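Local coordinates for protein hydrolase, haloacid dehalogenase-like family (Porphyromonas gingivalis, PDB 2I6X) that is a predicted hydrolase of the haloacid dehalogenase (HAD) superfamily, probably acting through the active site of that fold on a substrate not yet identified, at residues A[6-11]-A[99-104]; A[10-15]-A[93-98]; A[116-121]-A[140-145]; A[189-194]-A[200-205]. All coordinates share one frame; numbering follows the deposited sequence.

Contact 1 of 4, residues A[6-11]-A[99-104]; sequences RNIVFD and DSLRPD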
loop_
_atom_site.group_PDB
_atom_site.type_symbol
_atom_site.label_atom_id
_atom_site.label_comp_id
_atom_site.label_asym_id
_atom_site.label_seq_id
_atom_site.Cartn_x
_atom_site.Cartn_y
_atom_site.Cartn_z
ATOM N N ARG A 6 9.403 -19.089 -2.015
ATOM C CA ARG A 6 8.474 -19.634 -1.017
ATOM C C ARG A 6 7.455 -18.584 -0.523
ATOM O O ARG A 6 6.347 -18.931 -0.103
ATOM C CB ARG A 6 9.251 -20.163 0.197
ATOM C CG ARG A 6 10.136 -21.379 -0.063
ATOM C CD ARG A 6 10.245 -22.209 1.218
ATOM N NE ARG A 6 11.396 -23.120 1.236
ATOM C CZ ARG A 6 11.461 -24.290 0.595
ATOM N NH1 ARG A 6 10.436 -24.720 -0.142
ATOM N NH2 ARG A 6 12.560 -25.033 0.686
ATOM N N ASN A 7 7.855 -17.310 -0.561
ATOM C CA ASN A 7 7.061 -16.208 -0.046
ATOM C C ASN A 7 6.902 -15.128 -1.114
ATOM O O ASN A 7 7.807 -14.911 -1.923
ATOM C CB ASN A 7 7.702 -15.590 1.203
ATOM C CG ASN A 7 8.446 -16.609 2.054
ATOM O OD1 ASN A 7 7.837 -17.453 2.719
ATOM N ND2 ASN A 7 9.771 -16.536 2.035
ATOM N N ILE A 8 5.748 -14.469 -1.128
ATOM C CA ILE A 8 5.536 -13.390 -2.057
ATOM C C ILE A 8 4.936 -12.250 -1.261
ATOM O O ILE A 8 4.000 -12.463 -0.497
ATOM C CB ILE A 8 4.573 -13.784 -3.233
ATOM C CG1 ILE A 8 5.022 -15.068 -3.942
ATOM C CG2 ILE A 8 4.453 -12.648 -4.253
ATOM C CD1 ILE A 8 3.870 -15.824 -4.531
ATOM N N VAL A 9 5.474 -11.046 -1.455
ATOM C CA VAL A 9 5.057 -9.835 -0.753
ATOM C C VAL A 9 4.579 -8.853 -1.802
ATOM O O VAL A 9 5.266 -8.626 -2.792
ATOM C CB VAL A 9 6.251 -9.181 0.022
ATOM C CG1 VAL A 9 5.816 -7.854 0.688
ATOM C CG2 VAL A 9 6.816 -10.136 1.057
ATOM N N PHE A 10 3.401 -8.274 -1.588
ATOM C CA PHE A 10 2.802 -7.344 -2.533
ATOM C C PHE A 10 2.677 -5.982 -1.899
ATOM O O PHE A 10 2.375 -5.882 -0.708
ATOM C CB PHE A 10 1.384 -7.810 -2.880
ATOM C CG PHE A 10 1.327 -9.126 -3.589
ATOM C CD1 PHE A 10 1.229 -9.179 -4.982
ATOM C CD2 PHE A 10 1.344 -10.315 -2.876
ATOM C CE1 PHE A 10 1.173 -10.401 -5.647
ATOM C CE2 PHE A 10 1.303 -11.527 -3.532
ATOM C CZ PHE A 10 1.216 -11.566 -4.922
ATOM N N ASP A 11 2.861 -4.924 -2.684
ATOM C CA ASP A 11 2.323 -3.610 -2.267
ATOM C C ASP A 11 0.813 -3.594 -2.595
ATOM O O ASP A 11 0.325 -4.436 -3.335
ATOM C CB ASP A 11 3.055 -2.490 -3.009
ATOM C CG ASP A 11 2.802 -1.108 -2.432
ATOM O OD1 ASP A 11 2.221 -0.940 -1.324
ATOM O OD2 ASP A 11 3.197 -0.152 -3.136
ATOM N N ASP A 99 -5.448 -15.143 -4.523
ATOM C CA ASP A 99 -6.180 -16.148 -3.788
ATOM C C ASP A 99 -5.798 -17.571 -4.210
ATOM O O ASP A 99 -5.803 -18.488 -3.376
ATOM C CB ASP A 99 -7.680 -15.941 -3.944
ATOM C CG ASP A 99 -8.472 -16.761 -2.947
ATOM O OD1 ASP A 99 -9.340 -17.551 -3.382
ATOM O OD2 ASP A 99 -8.190 -16.639 -1.723
ATOM N N SER A 100 -5.471 -17.744 -5.496
ATOM C CA SER A 100 -5.012 -19.027 -6.020
ATOM C C SER A 100 -3.615 -19.391 -5.535
ATOM O O SER A 100 -3.236 -20.553 -5.558
ATOM C CB SER A 100 -5.062 -19.051 -7.553
ATOM O OG SER A 100 -4.048 -18.259 -8.127
ATOM N N LEU A 101 -2.852 -18.393 -5.092
ATOM C CA LEU A 101 -1.485 -18.617 -4.685
ATOM C C LEU A 101 -1.373 -19.141 -3.265
ATOM O O LEU A 101 -0.333 -19.648 -2.887
ATOM C CB LEU A 101 -0.683 -17.329 -4.819
ATOM C CG LEU A 101 -0.384 -16.840 -6.231
ATOM C CD1 LEU A 101 0.445 -15.582 -6.140
ATOM C CD2 LEU A 101 0.350 -17.893 -7.014
ATOM N N ARG A 102 -2.441 -19.031 -2.477
ATOM C CA ARG A 102 -2.320 -19.239 -1.022
ATOM C C ARG A 102 -1.925 -20.638 -0.574
ATOM O O ARG A 102 -1.174 -20.783 0.399
ATOM C CB ARG A 102 -3.557 -18.783 -0.242
ATOM C CG ARG A 102 -3.295 -18.724 1.287
ATOM C CD ARG A 102 -2.785 -17.357 1.784
ATOM N NE ARG A 102 -3.884 -16.634 2.421
ATOM C CZ ARG A 102 -3.947 -16.335 3.714
ATOM N NH1 ARG A 102 -2.946 -16.653 4.524
ATOM N NH2 ARG A 102 -5.001 -15.687 4.199
ATOM N N PRO A 103 -2.430 -21.675 -1.240
ATOM C CA PRO A 103 -1.973 -22.956 -0.743
ATOM C C PRO A 103 -0.494 -23.258 -1.026
ATOM O O PRO A 103 0.078 -24.111 -0.360
ATOM C CB PRO A 103 -2.878 -23.958 -1.474
ATOM C CG PRO A 103 -4.008 -23.147 -2.030
ATOM C CD PRO A 103 -3.405 -21.821 -2.330
ATOM N N ASP A 104 0.115 -22.582 -1.996
ATOM C CA ASP A 104 1.472 -22.934 -2.422
ATOM C C ASP A 104 2.546 -21.994 -1.880
ATOM O O ASP A 104 3.721 -22.290 -1.950
ATOM C CB ASP A 104 1.561 -22.983 -3.953
ATOM C CG ASP A 104 0.736 -24.128 -4.571
ATOM O OD1 ASP A 104 1.337 -25.107 -5.037
ATOM O OD2 ASP A 104 -0.511 -24.052 -4.618
#

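Contact 2 of 4, residues A[10-15]-A[93-98]; sequences FDLGGV and EKFDYI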
loop_
_atom_site.group_PDB
_atom_site.type_symbol
_atom_site.label_atom_id
_atom_site.label_comp_id
_atom_site.label_asym_id
_atom_site.label_seq_id
_atom_site.Cartn_x
_atom_site.Cartn_y
_atom_site.Cartn_z
ATOM N N PHE A 10 3.401 -8.274 -1.588
ATOM C CA PHE A 10 2.802 -7.344 -2.533
ATOM C C PHE A 10 2.677 -5.982 -1.899
ATOM O O PHE A 10 2.375 -5.882 -0.708
ATOM C CB PHE A 10 1.384 -7.810 -2.880
ATOM C CG PHE A 10 1.327 -9.126 -3.589
ATOM C CD1 PHE A 10 1.229 -9.179 -4.982
ATOM C CD2 PHE A 10 1.344 -10.315 -2.876
ATOM C CE1 PHE A 10 1.173 -10.401 -5.647
ATOM C CE2 PHE A 10 1.303 -11.527 -3.532
ATOM C CZ PHE A 10 1.216 -11.566 -4.922
ATOM N N ASP A 11 2.861 -4.924 -2.684
ATOM C CA ASP A 11 2.323 -3.610 -2.267
ATOM C C ASP A 11 0.813 -3.594 -2.595
ATOM O O ASP A 11 0.325 -4.436 -3.335
ATOM C CB ASP A 11 3.055 -2.490 -3.009
ATOM C CG ASP A 11 2.802 -1.108 -2.432
ATOM O OD1 ASP A 11 2.221 -0.940 -1.324
ATOM O OD2 ASP A 11 3.197 -0.152 -3.136
ATOM N N LEU A 12 0.089 -2.629 -2.048
ATOM C CA LEU A 12 -1.318 -2.463 -2.294
ATOM C C LEU A 12 -1.499 -1.448 -3.427
ATOM O O LEU A 12 -1.851 -1.832 -4.557
ATOM C CB LEU A 12 -2.029 -1.999 -1.014
ATOM C CG LEU A 12 -3.567 -1.884 -1.070
ATOM C CD1 LEU A 12 -4.252 -3.197 -1.472
ATOM C CD2 LEU A 12 -4.078 -1.391 0.278
ATOM N N GLY A 13 -1.254 -0.169 -3.128
ATOM C CA GLY A 13 -1.328 0.893 -4.111
ATOM C C GLY A 13 -0.349 0.614 -5.234
ATOM O O GLY A 13 0.829 0.256 -4.975
ATOM N N GLY A 14 -0.818 0.763 -6.477
ATOM C CA GLY A 14 0.051 0.596 -7.643
ATOM C C GLY A 14 -0.006 -0.825 -8.169
ATOM O O GLY A 14 -0.400 -1.064 -9.315
ATOM N N VAL A 15 0.302 -1.770 -7.306
ATOM C CA VAL A 15 0.306 -3.190 -7.621
ATOM C C VAL A 15 -1.111 -3.845 -7.703
ATOM O O VAL A 15 -1.450 -4.502 -8.684
ATOM C CB VAL A 15 1.251 -3.909 -6.567
ATOM C CG1 VAL A 15 1.264 -5.411 -6.754
ATOM C CG2 VAL A 15 2.639 -3.336 -6.694
ATOM N N GLU A 93 -9.350 -9.252 -10.497
ATOM C CA GLU A 93 -8.608 -10.374 -11.063
ATOM C C GLU A 93 -7.266 -10.644 -10.383
ATOM O O GLU A 93 -6.898 -11.797 -10.215
ATOM C CB GLU A 93 -8.509 -10.319 -12.594
ATOM C CG GLU A 93 -7.409 -9.460 -13.232
ATOM C CD GLU A 93 -7.437 -9.566 -14.780
ATOM O OE1 GLU A 93 -7.001 -10.619 -15.332
ATOM O OE2 GLU A 93 -7.917 -8.601 -15.446
ATOM N N LYS A 94 -6.563 -9.590 -9.969
ATOM C CA LYS A 94 -5.312 -9.764 -9.243
ATOM C C LYS A 94 -5.558 -10.325 -7.850
ATOM O O LYS A 94 -4.768 -11.128 -7.368
ATOM C CB LYS A 94 -4.496 -8.480 -9.198
ATOM C CG LYS A 94 -4.022 -8.019 -10.573
ATOM C CD LYS A 94 -3.299 -6.691 -10.437
ATOM C CE LYS A 94 -2.946 -6.049 -11.770
ATOM N NZ LYS A 94 -2.269 -4.732 -11.530
ATOM N N PHE A 95 -6.673 -9.950 -7.219
ATOM C CA PHE A 95 -7.024 -10.582 -5.941
ATOM C C PHE A 95 -7.402 -12.056 -6.101
ATOM O O PHE A 95 -7.007 -12.888 -5.287
ATOM C CB PHE A 95 -8.102 -9.795 -5.196
ATOM C CG PHE A 95 -7.557 -8.647 -4.423
ATOM C CD1 PHE A 95 -6.917 -8.857 -3.194
ATOM C CD2 PHE A 95 -7.629 -7.354 -4.931
ATOM C CE1 PHE A 95 -6.387 -7.773 -2.449
ATOM C CE2 PHE A 95 -7.091 -6.270 -4.210
ATOM C CZ PHE A 95 -6.478 -6.485 -2.960
ATOM N N ASP A 96 -8.156 -12.367 -7.155
ATOM C CA ASP A 96 -8.440 -13.749 -7.504
ATOM C C ASP A 96 -7.161 -14.567 -7.697
ATOM O O ASP A 96 -7.063 -15.682 -7.189
ATOM C CB ASP A 96 -9.322 -13.831 -8.765
ATOM C CG ASP A 96 -10.790 -13.604 -8.459
ATOM O OD1 ASP A 96 -11.166 -13.638 -7.261
ATOM O OD2 ASP A 96 -11.578 -13.401 -9.403
ATOM N N TYR A 97 -6.192 -13.994 -8.416
ATOM C CA TYR A 97 -4.934 -14.658 -8.695
ATOM C C TYR A 97 -4.147 -14.909 -7.412
ATOM O O TYR A 97 -3.586 -15.975 -7.217
ATOM C CB TYR A 97 -4.088 -13.857 -9.684
ATOM C CG TYR A 97 -2.721 -14.462 -9.860
ATOM C CD1 TYR A 97 -2.570 -15.745 -10.416
ATOM C CD2 TYR A 97 -1.586 -13.783 -9.456
ATOM C CE1 TYR A 97 -1.304 -16.331 -10.557
ATOM C CE2 TYR A 97 -0.300 -14.355 -9.594
ATOM C CZ TYR A 97 -0.175 -15.628 -10.142
ATOM O OH TYR A 97 1.065 -16.192 -10.292
ATOM N N ILE A 98 -4.116 -13.911 -6.550
ATOM C CA ILE A 98 -3.446 -13.992 -5.264
ATOM C C ILE A 98 -4.130 -15.084 -4.451
ATOM O O ILE A 98 -3.482 -15.869 -3.797
ATOM C CB ILE A 98 -3.482 -12.604 -4.552
ATOM C CG1 ILE A 98 -2.487 -11.659 -5.207
ATOM C CG2 ILE A 98 -3.153 -12.673 -3.060
ATOM C CD1 ILE A 98 -2.437 -10.339 -4.495
HETATM O O HOH W 1 0.222 -3.003 -11.220
#

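Contact 3 of 4, residues A[116-121]-A[140-145]; sequences YVLDLA and VYASCQ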
loop_
_atom_site.group_PDB
_atom_site.type_symbol
_atom_site.label_atom_id
_atom_site.label_comp_id
_atom_site.label_asym_id
_atom_site.label_seq_id
_atom_site.Cartn_x
_atom_site.Cartn_y
_atom_site.Cartn_z
ATOM N N TYR A 116 -7.559 5.635 6.491
ATOM C CA TYR A 116 -8.756 5.745 5.652
ATOM C C TYR A 116 -8.822 4.572 4.679
ATOM O O TYR A 116 -9.846 3.895 4.587
ATOM C CB TYR A 116 -8.782 7.056 4.854
ATOM C CG TYR A 116 -8.644 8.313 5.677
ATOM C CD1 TYR A 116 -9.732 8.838 6.382
ATOM C CD2 TYR A 116 -7.416 8.986 5.755
ATOM C CE1 TYR A 116 -9.594 9.994 7.141
ATOM C CE2 TYR A 116 -7.282 10.138 6.507
ATOM C CZ TYR A 116 -8.366 10.637 7.195
ATOM O OH TYR A 116 -8.216 11.783 7.931
ATOM N N VAL A 117 -7.731 4.333 3.960
ATOM C CA VAL A 117 -7.695 3.241 2.996
ATOM C C VAL A 117 -7.878 1.913 3.733
ATOM O O VAL A 117 -8.590 1.029 3.278
ATOM C CB VAL A 117 -6.397 3.282 2.131
ATOM C CG1 VAL A 117 -6.269 2.035 1.243
ATOM C CG2 VAL A 117 -6.420 4.521 1.251
ATOM N N LEU A 118 -7.263 1.812 4.903
ATOM C CA LEU A 118 -7.408 0.641 5.742
ATOM C C LEU A 118 -8.838 0.434 6.235
ATOM O O LEU A 118 -9.302 -0.709 6.264
ATOM C CB LEU A 118 -6.434 0.696 6.910
ATOM C CG LEU A 118 -5.009 0.254 6.603
ATOM C CD1 LEU A 118 -4.202 0.250 7.908
ATOM C CD2 LEU A 118 -5.000 -1.127 5.916
ATOM N N ASP A 119 -9.531 1.513 6.612
ATOM C CA ASP A 119 -10.944 1.420 6.918
ATOM C C ASP A 119 -11.720 0.837 5.711
ATOM O O ASP A 119 -12.588 -0.030 5.886
ATOM C CB ASP A 119 -11.518 2.776 7.380
ATOM C CG ASP A 119 -11.047 3.193 8.815
ATOM O OD1 ASP A 119 -10.349 2.410 9.516
ATOM O OD2 ASP A 119 -11.363 4.336 9.256
ATOM N N LEU A 120 -11.405 1.287 4.499
ATOM C CA LEU A 120 -12.076 0.763 3.306
ATOM C C LEU A 120 -11.739 -0.713 3.080
ATOM O O LEU A 120 -12.623 -1.547 2.855
ATOM C CB LEU A 120 -11.745 1.577 2.039
ATOM C CG LEU A 120 -12.225 0.870 0.742
ATOM C CD1 LEU A 120 -13.731 0.630 0.706
ATOM C CD2 LEU A 120 -11.743 1.551 -0.530
ATOM N N ALA A 121 -10.450 -1.008 3.144
ATOM C CA ALA A 121 -9.919 -2.347 2.904
ATOM C C ALA A 121 -10.415 -3.410 3.880
ATOM O O ALA A 121 -10.464 -4.577 3.530
ATOM C CB ALA A 121 -8.386 -2.312 2.879
ATOM N N VAL A 140 -0.689 -8.778 6.957
ATOM C CA VAL A 140 -0.629 -7.425 6.434
ATOM C C VAL A 140 0.321 -6.549 7.267
ATOM O O VAL A 140 0.176 -6.408 8.492
ATOM C CB VAL A 140 -2.055 -6.818 6.354
ATOM C CG1 VAL A 140 -2.014 -5.342 5.977
ATOM C CG2 VAL A 140 -2.887 -7.610 5.330
ATOM N N TYR A 141 1.308 -5.994 6.574
ATOM C CA TYR A 141 2.241 -5.058 7.136
ATOM C C TYR A 141 1.942 -3.658 6.592
ATOM O O TYR A 141 2.257 -3.322 5.426
ATOM C CB TYR A 141 3.698 -5.522 6.891
ATOM C CG TYR A 141 3.999 -6.871 7.555
ATOM C CD1 TYR A 141 4.252 -6.966 8.937
ATOM C CD2 TYR A 141 4.008 -8.060 6.801
ATOM C CE1 TYR A 141 4.502 -8.206 9.538
ATOM C CE2 TYR A 141 4.276 -9.303 7.393
ATOM C CZ TYR A 141 4.517 -9.378 8.748
ATOM O OH TYR A 141 4.758 -10.626 9.311
ATOM N N ALA A 142 1.336 -2.841 7.453
ATOM C CA ALA A 142 0.865 -1.506 7.064
ATOM C C ALA A 142 1.628 -0.430 7.801
ATOM O O ALA A 142 1.609 -0.397 9.027
ATOM C CB ALA A 142 -0.631 -1.362 7.354
ATOM N N SER A 143 2.267 0.462 7.046
ATOM C CA SER A 143 3.084 1.534 7.605
ATOM C C SER A 143 2.478 2.223 8.836
ATOM O O SER A 143 3.126 2.320 9.879
ATOM C CB SER A 143 3.412 2.559 6.518
ATOM O OG SER A 143 2.251 3.236 6.100
ATOM N N CYS A 144 1.231 2.668 8.733
ATOM C CA CYS A 144 0.584 3.396 9.836
ATOM C C CYS A 144 0.293 2.527 11.058
ATOM O O CYS A 144 0.125 3.052 12.158
ATOM C CB CYS A 144 -0.694 4.134 9.372
ATOM S SG CYS A 144 -1.958 3.082 8.579
ATOM N N GLN A 145 0.233 1.209 10.881
ATOM C CA GLN A 145 0.073 0.338 12.049
ATOM C C GLN A 145 1.417 0.085 12.742
ATOM O O GLN A 145 1.458 -0.311 13.887
ATOM C CB GLN A 145 -0.605 -0.983 11.659
ATOM C CG GLN A 145 -1.988 -0.785 11.058
ATOM C CD GLN A 145 -2.741 -2.083 10.757
ATOM O OE1 GLN A 145 -2.235 -2.998 10.084
ATOM N NE2 GLN A 145 -3.976 -2.155 11.247
#

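Contact 4 of 4, residues A[189-194]-A[200-205]; sequences HTYCPD and IPAITR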
loop_
_atom_site.group_PDB
_atom_site.type_symbol
_atom_site.label_atom_id
_atom_site.label_comp_id
_atom_site.label_asym_id
_atom_site.label_seq_id
_atom_site.Cartn_x
_atom_site.Cartn_y
_atom_site.Cartn_z
ATOM N N HIS A 189 14.239 -11.052 -4.041
ATOM C CA HIS A 189 13.822 -11.017 -5.450
ATOM C C HIS A 189 12.794 -9.919 -5.585
ATOM O O HIS A 189 11.944 -9.766 -4.711
ATOM C CB HIS A 189 13.247 -12.357 -5.897
ATOM C CG HIS A 189 14.235 -13.468 -5.770
ATOM N ND1 HIS A 189 15.206 -13.703 -6.721
ATOM C CD2 HIS A 189 14.470 -14.342 -4.762
ATOM C CE1 HIS A 189 15.979 -14.699 -6.318
ATOM N NE2 HIS A 189 15.550 -15.110 -5.137
ATOM N N THR A 190 12.917 -9.116 -6.637
ATOM C CA THR A 190 11.986 -8.011 -6.812
ATOM C C THR A 190 11.352 -8.050 -8.187
ATOM O O THR A 190 11.900 -8.641 -9.129
ATOM C CB THR A 190 12.616 -6.593 -6.564
ATOM O OG1 THR A 190 13.676 -6.357 -7.497
ATOM C CG2 THR A 190 13.128 -6.418 -5.119
ATOM N N TYR A 191 10.169 -7.457 -8.275
ATOM C CA TYR A 191 9.561 -7.130 -9.568
ATOM C C TYR A 191 8.881 -5.765 -9.441
ATOM O O TYR A 191 8.226 -5.514 -8.452
ATOM C CB TYR A 191 8.577 -8.204 -10.027
ATOM C CG TYR A 191 8.036 -7.898 -11.403
ATOM C CD1 TYR A 191 8.741 -8.276 -12.546
ATOM C CD2 TYR A 191 6.828 -7.206 -11.564
ATOM C CE1 TYR A 191 8.265 -7.978 -13.803
ATOM C CE2 TYR A 191 6.342 -6.899 -12.808
ATOM C CZ TYR A 191 7.060 -7.287 -13.930
ATOM O OH TYR A 191 6.578 -6.995 -15.189
ATOM N N CYS A 192 9.093 -4.880 -10.416
ATOM C CA CYS A 192 8.594 -3.500 -10.355
ATOM C C CYS A 192 7.573 -3.271 -11.464
ATOM O O CYS A 192 7.926 -2.893 -12.579
ATOM C CB CYS A 192 9.725 -2.466 -10.454
ATOM S SG CYS A 192 9.227 -0.767 -9.953
ATOM N N PRO A 193 6.292 -3.506 -11.154
ATOM C CA PRO A 193 5.260 -3.262 -12.153
ATOM C C PRO A 193 4.995 -1.768 -12.270
ATOM O O PRO A 193 5.351 -0.993 -11.372
ATOM C CB PRO A 193 4.026 -3.967 -11.569
ATOM C CG PRO A 193 4.249 -3.948 -10.069
ATOM C CD PRO A 193 5.747 -3.962 -9.855
ATOM N N ASP A 194 4.406 -1.364 -13.379
ATOM C CA ASP A 194 3.771 -0.054 -13.463
ATOM C C ASP A 194 2.426 -0.016 -12.720
ATOM O O ASP A 194 1.711 -1.022 -12.622
ATOM C CB ASP A 194 3.555 0.372 -14.934
ATOM C CG ASP A 194 4.861 0.757 -15.630
ATOM O OD1 ASP A 194 5.805 1.252 -14.947
ATOM O OD2 ASP A 194 4.936 0.569 -16.868
ATOM N N ILE A 200 0.042 -10.406 -13.945
ATOM C CA ILE A 200 -0.233 -11.803 -13.665
ATOM C C ILE A 200 0.623 -12.719 -14.533
ATOM O O ILE A 200 1.314 -13.569 -13.981
ATOM C CB ILE A 200 -1.737 -12.171 -13.757
ATOM C CG1 ILE A 200 -2.509 -11.521 -12.605
ATOM C CG2 ILE A 200 -1.923 -13.682 -13.731
ATOM C CD1 ILE A 200 -4.025 -11.494 -12.836
ATOM N N PRO A 201 0.589 -12.561 -15.884
ATOM C CA PRO A 201 1.458 -13.452 -16.691
ATOM C C PRO A 201 2.955 -13.447 -16.307
ATOM O O PRO A 201 3.559 -14.518 -16.184
ATOM C CB PRO A 201 1.221 -12.969 -18.134
ATOM C CG PRO A 201 -0.185 -12.382 -18.107
ATOM C CD PRO A 201 -0.227 -11.676 -16.750
ATOM N N ALA A 202 3.531 -12.263 -16.079
ATOM C CA ALA A 202 4.958 -12.137 -15.733
ATOM C C ALA A 202 5.305 -12.755 -14.377
ATOM O O ALA A 202 6.353 -13.394 -14.218
ATOM C CB ALA A 202 5.404 -10.671 -15.761
ATOM N N ILE A 203 4.440 -12.535 -13.390
ATOM C CA ILE A 203 4.633 -13.133 -12.068
ATOM C C ILE A 203 4.458 -14.680 -12.123
ATOM O O ILE A 203 5.279 -15.412 -11.562
ATOM C CB ILE A 203 3.742 -12.441 -11.002
ATOM C CG1 ILE A 203 4.109 -10.954 -10.836
ATOM C CG2 ILE A 203 3.758 -13.184 -9.657
ATOM C CD1 ILE A 203 5.593 -10.619 -10.664
ATOM N N THR A 204 3.423 -15.159 -12.824
ATOM C CA THR A 204 3.176 -16.599 -13.044
ATOM C C THR A 204 4.430 -17.271 -13.612
ATOM O O THR A 204 4.703 -18.448 -13.330
ATOM C CB THR A 204 1.982 -16.837 -14.026
ATOM O OG1 THR A 204 0.869 -16.019 -13.649
ATOM C CG2 THR A 204 1.532 -18.300 -14.046
ATOM N N ARG A 205 5.172 -16.501 -14.416
ATOM C CA ARG A 205 6.444 -16.909 -15.011
ATOM C C ARG A 205 7.545 -16.990 -13.972
ATOM O O ARG A 205 8.264 -17.983 -13.914
ATOM C CB ARG A 205 6.870 -15.912 -16.092
ATOM C CG ARG A 205 6.929 -16.457 -17.504
ATOM C CD ARG A 205 8.387 -16.612 -17.962
ATOM N NE ARG A 205 8.533 -16.739 -19.425
ATOM C CZ ARG A 205 8.694 -15.711 -20.262
ATOM N NH1 ARG A 205 8.828 -15.925 -21.562
ATOM N NH2 ARG A 205 8.730 -14.462 -19.796
#

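Contact 1 of 4, residues A[6-11]-A[99-104]
The carbonyl O of Leu101 accepts the backbone N-H of Asp104 at 3.1 Å, and this turn presents the side chain of Leu101 to Ile8 and Phe10. In the Rossmann-like core of the HAD fold, residues 7-10 form the central strand of the five-stranded parallel sheet. Helix 92-101 packs against one face of that sheet before the chain turns into strand 106-111, the immediate neighbour of strand 7-10. Ile8 and Phe10, two apart on the strand, both point toward the helix. Asn7 points away; it and Val9 pack on Met165 and on strand 106-111, and Val9 also on strand 170-173. Ile8 keeps CG1 beside its backbone N (chi1 -53°) and carries CD1 outward; there it meets Leu101 CD1 at 3.8 Å, the two side chains crossing at about a right angle. No hydrogen bond links the segments, and all three touching residues are buried. Leu207 of helix 200-207 touches both Ile8 and Leu101 and extends the apolar layer. Salt bridges of Arg102 with Asp138 and of Asp99 with Arg131 tie the turn to the chain leading into strand 139-142. Leu101 chi2 is fully extended (-179°), and the same CD1 that meets Ile8 also lies at the edge of the Phe10 ring, near its plane, 4.3 Å from CZ.

Contact 2 of 4, residues A[10-15]-A[93-98]
The loop of HAD motif I, residues 10-15 at the end of the central strand, faces helix 92-101 through Phe10, Leu12 and Val15. Ile98 reaches over one face of the Phe10 ring: its CD1 stands 3.7 Å from the ring centroid and only 7° off the normal, a CH-pi contact, and its CG1 lies over the rim, 3.7 Å from Phe10 CZ. Phe95 is met differently, with Leu12 CD1 at the ring edge, 4.2 Å from CZ. Asp11 stands where HAD enzymes carry their aspartate nucleophile, near Asp174, Asp175 and Lys150; its OD1 receives a weak bond from the N-H of Leu12. The turn of Leu12 to Val15 probably corresponds to the squiggle of HAD enzymes, and strand 17-19, which follows, is consistent with the flap; Gly14 adopts a positive phi at which a CB would press on the carbonyl O of Gly13. Lys94 grips the far end of this turn. Its chain, extended beyond CG, brings NZ to Val15 O at 3.0 Å, with a C=O...N angle of 152° and the donor tilted 27° from the carbonyl plane. NZ also donates to Glu197 O and, weakly, to a water that bonds to Gly14 O at 2.8 Å. Val15 O accepts a second donor, Trp199 NE1, from the chain before helix 200-207.

Contact 3 of 4, residues A[116-121]-A[140-145]
Leu118 meets Ala142, Cys144 and Gln145 with a single methyl, CD1, and the torsions of Leu118, Cys144 and Gln145 set how that methyl is met. Leu118 holds CG anti to its carbonyl carbon (chi1 -81°), and with chi2 extended CD1 is the branch sent straight out from the helix. Cys144 places SG between its own backbone N and carbonyl carbon (chi1 56°), turning the sulfur toward helix 115-121 and to 3.7 Å from Leu118 CD1. The CB of Ala142 lies 4.0 Å from the same methyl. Gln145 adds its flank: extended beyond CG, it passes alongside, so that its CG and CD are each 4.0 Å from Leu118 CD1, with the amide NE2 at 4.1 Å. These elements belong to the beta-alpha-beta unit of strand 106-111, helix 115-121 and strand 139-142, in which the helix connects two neighbouring parallel strands of the HAD core. Strand 139-142 is an outermost strand of the sheet, and Ala142 ends it while also serving as N-cap of helix 143-146; its carbonyl O accepts Gln145 N at 2.8 Å, and this first turn brings both Cys144 and Gln145 round to Leu118. Contact across the segments is purely van der Waals. Nearby, Ser143 bonds through its backbone to Ser111 and through OG to Glu53 O and Thr113 N, while Leu118 also touches Thr113.

Contact 4 of 4, residues A[189-194]-A[200-205]
Tyr191 swings its CG to the far side from its backbone N (chi1 -176°), which lays the ring toward helix 200-207, while Ile203 keeps CG1 anti to its carbonyl carbon (chi1 -63°) and bends at chi2 (-49°), bringing CD1 up to that ring. The methyl arrives obliquely at the inner end of the tyrosine: Ile203 CD1 is 3.7 Å from both CG and CD2 of Tyr191 and 3.9 Å from its CB. One residue earlier on the helix, Ala202 meets the outer end, its CB 3.9 Å from Tyr191 OH and 4.2 Å from CZ, again at a slant. Consecutive helix residues thus touch the two ends of the side chain. Strand 189-191 is an outermost strand of the parallel HAD sheet, beside strand 170-173, and helix 200-207, near the C-terminus, returns across the sheet face. Only five residues connect the two segments, and one of them, Glu197, takes the hydrogen bond of Tyr191 OH through OE1. Apolar contact alone joins the segments directly. Ile203 also reaches Ile173 on strand 170-173 and Tyr97 on helix 92-101, where Ile200, whose carbonyl O accepts Thr204 N at 2.9 Å, packs as well.

Contacts 1 and 2 are fully buried and use successive parts of the same two elements, the central strand with its following loop and helix 92-101; they share Phe10, approached at its edge in contact 1 and over a face in contact 2. Contacts 3 and 4 are partly buried and involve the two outermost strands of the sheet, their centres about 23 Å apart. Contact 2 touches both, through Leu12 with Val117 and through Val15 with Pro193, and it alone has a hydrogen bond between its segments, at the far end of the loop that carries the presumed nucleophile. The other three rely on apolar contact: aliphatic with a ring edge in contact 1, one leucine methyl in contact 3, a tyrosine ring in contact 4.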